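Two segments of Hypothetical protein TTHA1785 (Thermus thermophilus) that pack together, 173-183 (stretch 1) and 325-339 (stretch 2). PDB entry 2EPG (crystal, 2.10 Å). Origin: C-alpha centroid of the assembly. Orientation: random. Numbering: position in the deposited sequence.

Stretch 1, residues 173-183: GYPEDVRFIES
Stretch 2 (325-339) TPRDHGLRVLYDLAH

Where an irregular segment lies along a strand, the polar groups of the two chains are seldom matched by a continuous ladder; carboxylates and bridging waters complete the pairing. Residues 173-183 and 325-339 of TTHA1785, burying 645 Å² between them, illustrate the principle.

Stretch 1 is mostly loop or turn, with a 3-10 segment at 177-179. Gly-173, at phi/psi 158/-177, leads into Tyr-174 (-99/150), and the chain then turns through Asp-177 (-50/-45). This turn is closed from two sides: Asp-177 N donates to Tyr-174 O (2.9 Å), and Tyr-174 N donates to Asp-177 OD1 (2.9 Å), with Asp-177 in the m rotamer. Phe-180 has phi/psi -108/27, and Ile-181 (-113/141) and Glu-182 (-56/135) are extended.

Stretch 2 begins with a short helix, 326-329. Thr-325 (chi1 p) caps it by accepting a weak bond from Asp-328 N at OG1 (3.2 Å), while Thr-325 N donates to Asp-328 OD2 (3.0 Å), so each residue serves the other. Gly-330 leaves the helix with positive phi (40/46). Leu-331 N then donates to His-329 ND1 (2.9 Å), and strand 332-338 follows, interrupted in its extended course by Leu-334 (-76/-54).

The two chains run in the same direction. Their CA atoms approach at 5.8 Å for Asp-177 and Val-333, 4.8 Å for Phe-180 and Tyr-335, 4.6 Å for Ile-181 and Asp-336, and 5.2 Å for Glu-182 and Leu-337. The firmest backbone link is Glu-182 N donating to Asp-336 O (2.8 Å, 160°). Phe-180, two residues before Glu-182, sets its O 3.1 Å from Tyr-335 CA in a CA-H...O contact.

Beyond that link, a side chain takes over from the backbone. Glu-182, with chi1 and chi2 both t, extends along the strand so that its OE1 accepts from Ala-338 N (3.0 Å, 172°); its OE2 is satisfied elsewhere in the structure. The CA-to-CB bond of Asp-336 (chi1 t) points toward stretch 1, yet both its carboxylate oxygens are bonded elsewhere.

At the other end, water makes up the shortfall. Water 2 accepts from Val-333 N (2.7 Å) and donates both protons, to Glu-176 OE2 (2.8 Å) and Asp-177 OD2 (2.7 Å). Glu-176 reaches it with chi1 p and chi2 t. Water 1 joins Tyr-174 OH (2.9 Å) to Pro-326 O (2.7 Å), donating to the latter. The CA-to-CB bond of Tyr-174 (chi1 m) points toward stretch 2, and its OH sits 3.3 Å from His-329 CE1, at the edge of the imidazole.

Apolar packing fills the space between these polar sites. Val-333 (chi1 t) and Phe-180 (chi1 m) face one another, with Phe-180 CB 3.8 Å from Val-333 CG1, although the end of the Phe-180 side chain leads away. The CA-to-CB bond of Tyr-335 (chi1 t) points sideways, but the end of the side chain comes nearer, placing its OH 3.6 Å from Glu-182 CA beside the backbone link.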

# COMPACT_ATOMS: atom_id res chain seq x y z
N GLY A 173 -19.99 -5.61 5.26
CA GLY A 173 -19.57 -5.46 3.88
C GLY A 173 -20.49 -6.23 2.95
O GLY A 173 -21.49 -6.79 3.40
N TYR A 174 -20.18 -6.23 1.65
CA TYR A 174 -20.95 -6.98 0.68
C TYR A 174 -20.15 -8.26 0.46
O TYR A 174 -18.92 -8.23 0.57
CB TYR A 174 -21.07 -6.23 -0.65
CG TYR A 174 -21.81 -4.92 -0.57
CD1 TYR A 174 -22.75 -4.66 0.43
CD2 TYR A 174 -21.57 -3.93 -1.53
CE1 TYR A 174 -23.44 -3.45 0.48
CE2 TYR A 174 -22.25 -2.73 -1.49
CZ TYR A 174 -23.18 -2.49 -0.49
OH TYR A 174 -23.84 -1.29 -0.49
N PRO A 175 -20.83 -9.38 0.14
CA PRO A 175 -20.18 -10.67 -0.09
C PRO A 175 -19.01 -10.59 -1.07
O PRO A 175 -17.95 -11.18 -0.84
CB PRO A 175 -21.31 -11.54 -0.63
CG PRO A 175 -22.53 -10.96 0.03
CD PRO A 175 -22.28 -9.48 -0.10
N GLU A 176 -19.20 -9.84 -2.15
CA GLU A 176 -18.16 -9.72 -3.17
C GLU A 176 -16.96 -8.83 -2.79
O GLU A 176 -15.96 -8.83 -3.50
CB GLU A 176 -18.78 -9.19 -4.48
CG GLU A 176 -19.33 -7.76 -4.38
CD GLU A 176 -19.30 -7.01 -5.72
OE1 GLU A 176 -19.83 -7.54 -6.72
OE2 GLU A 176 -18.76 -5.88 -5.77
N ASP A 177 -17.03 -8.09 -1.69
CA ASP A 177 -15.93 -7.20 -1.33
C ASP A 177 -14.55 -7.85 -1.35
O ASP A 177 -13.60 -7.28 -1.87
CB ASP A 177 -16.15 -6.57 0.05
CG ASP A 177 -17.25 -5.54 0.05
OD1 ASP A 177 -17.62 -5.07 1.13
OD2 ASP A 177 -17.74 -5.18 -1.04
N VAL A 178 -14.47 -9.05 -0.78
CA VAL A 178 -13.23 -9.79 -0.66
C VAL A 178 -12.51 -10.09 -1.96
O VAL A 178 -11.28 -10.16 -1.97
CB VAL A 178 -13.48 -11.12 0.11
CG1 VAL A 178 -12.24 -12.00 0.07
CG2 VAL A 178 -13.85 -10.81 1.56
N ARG A 179 -13.27 -10.28 -3.04
CA ARG A 179 -12.72 -10.59 -4.36
C ARG A 179 -11.82 -9.49 -4.88
O ARG A 179 -10.93 -9.74 -5.69
CB ARG A 179 -13.84 -10.77 -5.39
CG ARG A 179 -14.84 -11.88 -5.11
CD ARG A 179 -14.75 -12.96 -6.18
NE ARG A 179 -14.70 -12.37 -7.52
CZ ARG A 179 -14.33 -13.03 -8.62
NH1 ARG A 179 -14.30 -12.41 -9.79
NH2 ARG A 179 -13.99 -14.30 -8.53
N PHE A 180 -12.03 -8.26 -4.42
CA PHE A 180 -11.24 -7.14 -4.91
C PHE A 180 -10.22 -6.56 -3.93
O PHE A 180 -9.85 -5.38 -3.99
CB PHE A 180 -12.19 -6.08 -5.46
CG PHE A 180 -13.15 -6.65 -6.46
CD1 PHE A 180 -14.41 -7.09 -6.07
CD2 PHE A 180 -12.76 -6.84 -7.78
CE1 PHE A 180 -15.27 -7.72 -6.98
CE2 PHE A 180 -13.60 -7.47 -8.70
CZ PHE A 180 -14.86 -7.91 -8.30
N ILE A 181 -9.78 -7.41 -3.03
CA ILE A 181 -8.76 -7.02 -2.08
C ILE A 181 -7.56 -7.87 -2.47
O ILE A 181 -7.72 -9.04 -2.82
CB ILE A 181 -9.13 -7.39 -0.63
CG1 ILE A 181 -10.47 -6.77 -0.26
CG2 ILE A 181 -8.03 -6.90 0.32
CD1 ILE A 181 -10.98 -7.22 1.12
N GLU A 182 -6.38 -7.28 -2.41
CA GLU A 182 -5.14 -8.00 -2.69
C GLU A 182 -5.13 -9.20 -1.72
O GLU A 182 -5.42 -9.03 -0.53
CB GLU A 182 -3.95 -7.09 -2.41
CG GLU A 182 -2.59 -7.75 -2.59
CD GLU A 182 -1.44 -6.92 -2.00
OE1 GLU A 182 -1.63 -5.72 -1.74
OE2 GLU A 182 -0.35 -7.49 -1.80
N SER A 183 -4.79 -10.38 -2.23
CA SER A 183 -4.74 -11.62 -1.44
C SER A 183 -6.05 -11.87 -0.71
O SER A 183 -6.06 -12.52 0.33
CB SER A 183 -3.62 -11.54 -0.40
OG SER A 183 -2.36 -11.54 -1.02
N THR A 325 -29.67 5.46 -1.44
CA THR A 325 -29.96 4.07 -1.13
C THR A 325 -28.85 3.18 -1.69
O THR A 325 -28.06 3.62 -2.52
CB THR A 325 -31.28 3.60 -1.78
OG1 THR A 325 -31.18 3.72 -3.20
CG2 THR A 325 -32.46 4.46 -1.28
N PRO A 326 -28.78 1.92 -1.25
CA PRO A 326 -27.75 1.02 -1.75
C PRO A 326 -27.76 0.92 -3.27
O PRO A 326 -26.71 0.82 -3.89
CB PRO A 326 -28.09 -0.31 -1.07
CG PRO A 326 -28.57 0.14 0.26
CD PRO A 326 -29.50 1.30 -0.12
N ARG A 327 -28.94 0.96 -3.87
CA ARG A 327 -28.99 0.88 -5.32
C ARG A 327 -28.64 2.21 -5.96
O ARG A 327 -28.24 2.26 -7.12
CB ARG A 327 -30.35 0.33 -5.81
CG ARG A 327 -31.55 1.24 -5.67
CD ARG A 327 -32.85 0.40 -5.69
NE ARG A 327 -32.79 -0.69 -6.68
CZ ARG A 327 -33.67 -1.69 -6.76
NH1 ARG A 327 -33.53 -2.63 -7.69
NH2 ARG A 327 -34.70 -1.77 -5.91
N ASP A 328 -28.75 3.30 -5.21
CA ASP A 328 -28.39 4.62 -5.73
C ASP A 328 -26.86 4.73 -5.77
O ASP A 328 -26.26 5.03 -6.80
CB ASP A 328 -28.89 5.77 -4.85
CG ASP A 328 -30.37 6.06 -5.01
OD1 ASP A 328 -30.88 6.02 -6.15
OD2 ASP A 328 -31.02 6.35 -3.98
N HIS A 329 -26.23 4.50 -4.62
CA HIS A 329 -24.79 4.66 -4.55
C HIS A 329 -23.98 3.51 -5.12
O HIS A 329 -22.91 3.74 -5.67
CB HIS A 329 -24.35 5.02 -3.12
CG HIS A 329 -24.50 3.91 -2.12
ND1 HIS A 329 -23.82 2.71 -2.22
CD2 HIS A 329 -25.18 3.86 -0.95
CE1 HIS A 329 -24.08 1.98 -1.15
NE2 HIS A 329 -24.89 2.65 -0.36
N GLY A 330 -24.49 2.29 -5.02
CA GLY A 330 -23.77 1.14 -5.53
C GLY A 330 -22.27 1.17 -5.28
O GLY A 330 -21.50 0.88 -6.19
N LEU A 331 -21.86 1.52 -4.05
CA LEU A 331 -20.45 1.60 -3.69
C LEU A 331 -19.75 0.24 -3.64
O LEU A 331 -19.85 -0.50 -2.66
CB LEU A 331 -20.30 2.31 -2.34
CG LEU A 331 -20.39 3.84 -2.43
CD1 LEU A 331 -20.81 4.43 -1.08
CD2 LEU A 331 -19.03 4.39 -2.88
N ARG A 332 -19.03 -0.10 -4.70
CA ARG A 332 -18.35 -1.38 -4.74
C ARG A 332 -16.86 -1.18 -4.57
O ARG A 332 -16.35 -0.10 -4.85
CB ARG A 332 -18.59 -2.09 -6.07
CG ARG A 332 -20.06 -2.27 -6.44
CD ARG A 332 -20.17 -3.03 -7.75
NE ARG A 332 -21.49 -2.92 -8.36
CZ ARG A 332 -21.78 -3.38 -9.57
NH1 ARG A 332 -23.01 -3.25 -10.07
NH2 ARG A 332 -20.83 -3.98 -10.29
N VAL A 333 -16.17 -2.23 -4.11
CA VAL A 333 -14.74 -2.17 -3.96
C VAL A 333 -14.13 -2.36 -5.36
O VAL A 333 -14.31 -3.40 -5.99
CB VAL A 333 -14.22 -3.30 -3.04
CG1 VAL A 333 -12.70 -3.27 -2.98
CG2 VAL A 333 -14.83 -3.12 -1.61
N LEU A 334 -13.45 -1.33 -5.87
CA LEU A 334 -12.80 -1.43 -7.16
C LEU A 334 -11.56 -2.27 -6.88
O LEU A 334 -11.32 -3.29 -7.53
CB LEU A 334 -12.44 -0.03 -7.68
CG LEU A 334 -11.91 0.04 -9.11
CD1 LEU A 334 -12.19 1.42 -9.68
CD2 LEU A 334 -10.41 -0.29 -9.13
N TYR A 335 -10.77 -1.83 -5.90
CA TYR A 335 -9.60 -2.62 -5.47
C TYR A 335 -9.12 -2.13 -4.10
O TYR A 335 -9.54 -1.08 -3.62
CB TYR A 335 -8.44 -2.52 -6.47
CG TYR A 335 -7.55 -3.74 -6.42
CD1 TYR A 335 -8.08 -5.01 -6.63
CD2 TYR A 335 -6.20 -3.64 -6.13
CE1 TYR A 335 -7.28 -6.15 -6.56
CE2 TYR A 335 -5.40 -4.78 -6.07
CZ TYR A 335 -5.95 -6.02 -6.29
OH TYR A 335 -5.16 -7.15 -6.22
N ASP A 336 -8.25 -2.91 -3.48
CA ASP A 336 -7.68 -2.57 -2.18
C ASP A 336 -6.30 -3.24 -2.14
O ASP A 336 -6.19 -4.45 -2.33
CB ASP A 336 -8.60 -3.08 -1.06
CG ASP A 336 -8.03 -2.87 0.35
OD1 ASP A 336 -8.78 -2.42 1.23
OD2 ASP A 336 -6.83 -3.18 0.58
N LEU A 337 -5.25 -2.45 -1.92
CA LEU A 337 -3.90 -3.00 -1.88
C LEU A 337 -2.98 -2.28 -0.90
O LEU A 337 -3.18 -1.13 -0.55
CB LEU A 337 -3.25 -2.98 -3.28
CG LEU A 337 -2.61 -1.67 -3.77
CD1 LEU A 337 -1.98 -1.87 -5.16
CD2 LEU A 337 -3.67 -0.56 -3.82
N ALA A 338 -1.96 -3.01 -0.47
CA ALA A 338 -0.97 -2.51 0.48
C ALA A 338 0.11 -1.67 -0.18
O ALA A 338 0.40 -1.84 -1.36
CB ALA A 338 -0.32 -3.69 1.20
N HIS A 339 0.70 -0.76 0.60
CA HIS A 339 1.79 0.09 0.15
C HIS A 339 3.06 -0.28 0.95
O HIS A 339 4.16 0.12 0.58
CB HIS A 339 1.44 1.58 0.35
CG HIS A 339 0.56 2.14 -0.73
ND1 HIS A 339 0.66 3.44 -1.18
CD2 HIS A 339 -0.39 1.55 -1.50
CE1 HIS A 339 -0.19 3.63 -2.18
NE2 HIS A 339 -0.83 2.50 -2.39
O HOH W 1 -25.01 -1.21 -3.19
O HOH W 2 -17.63 -4.41 -3.65
O HOH W 3 0.55 -3.95 -2.65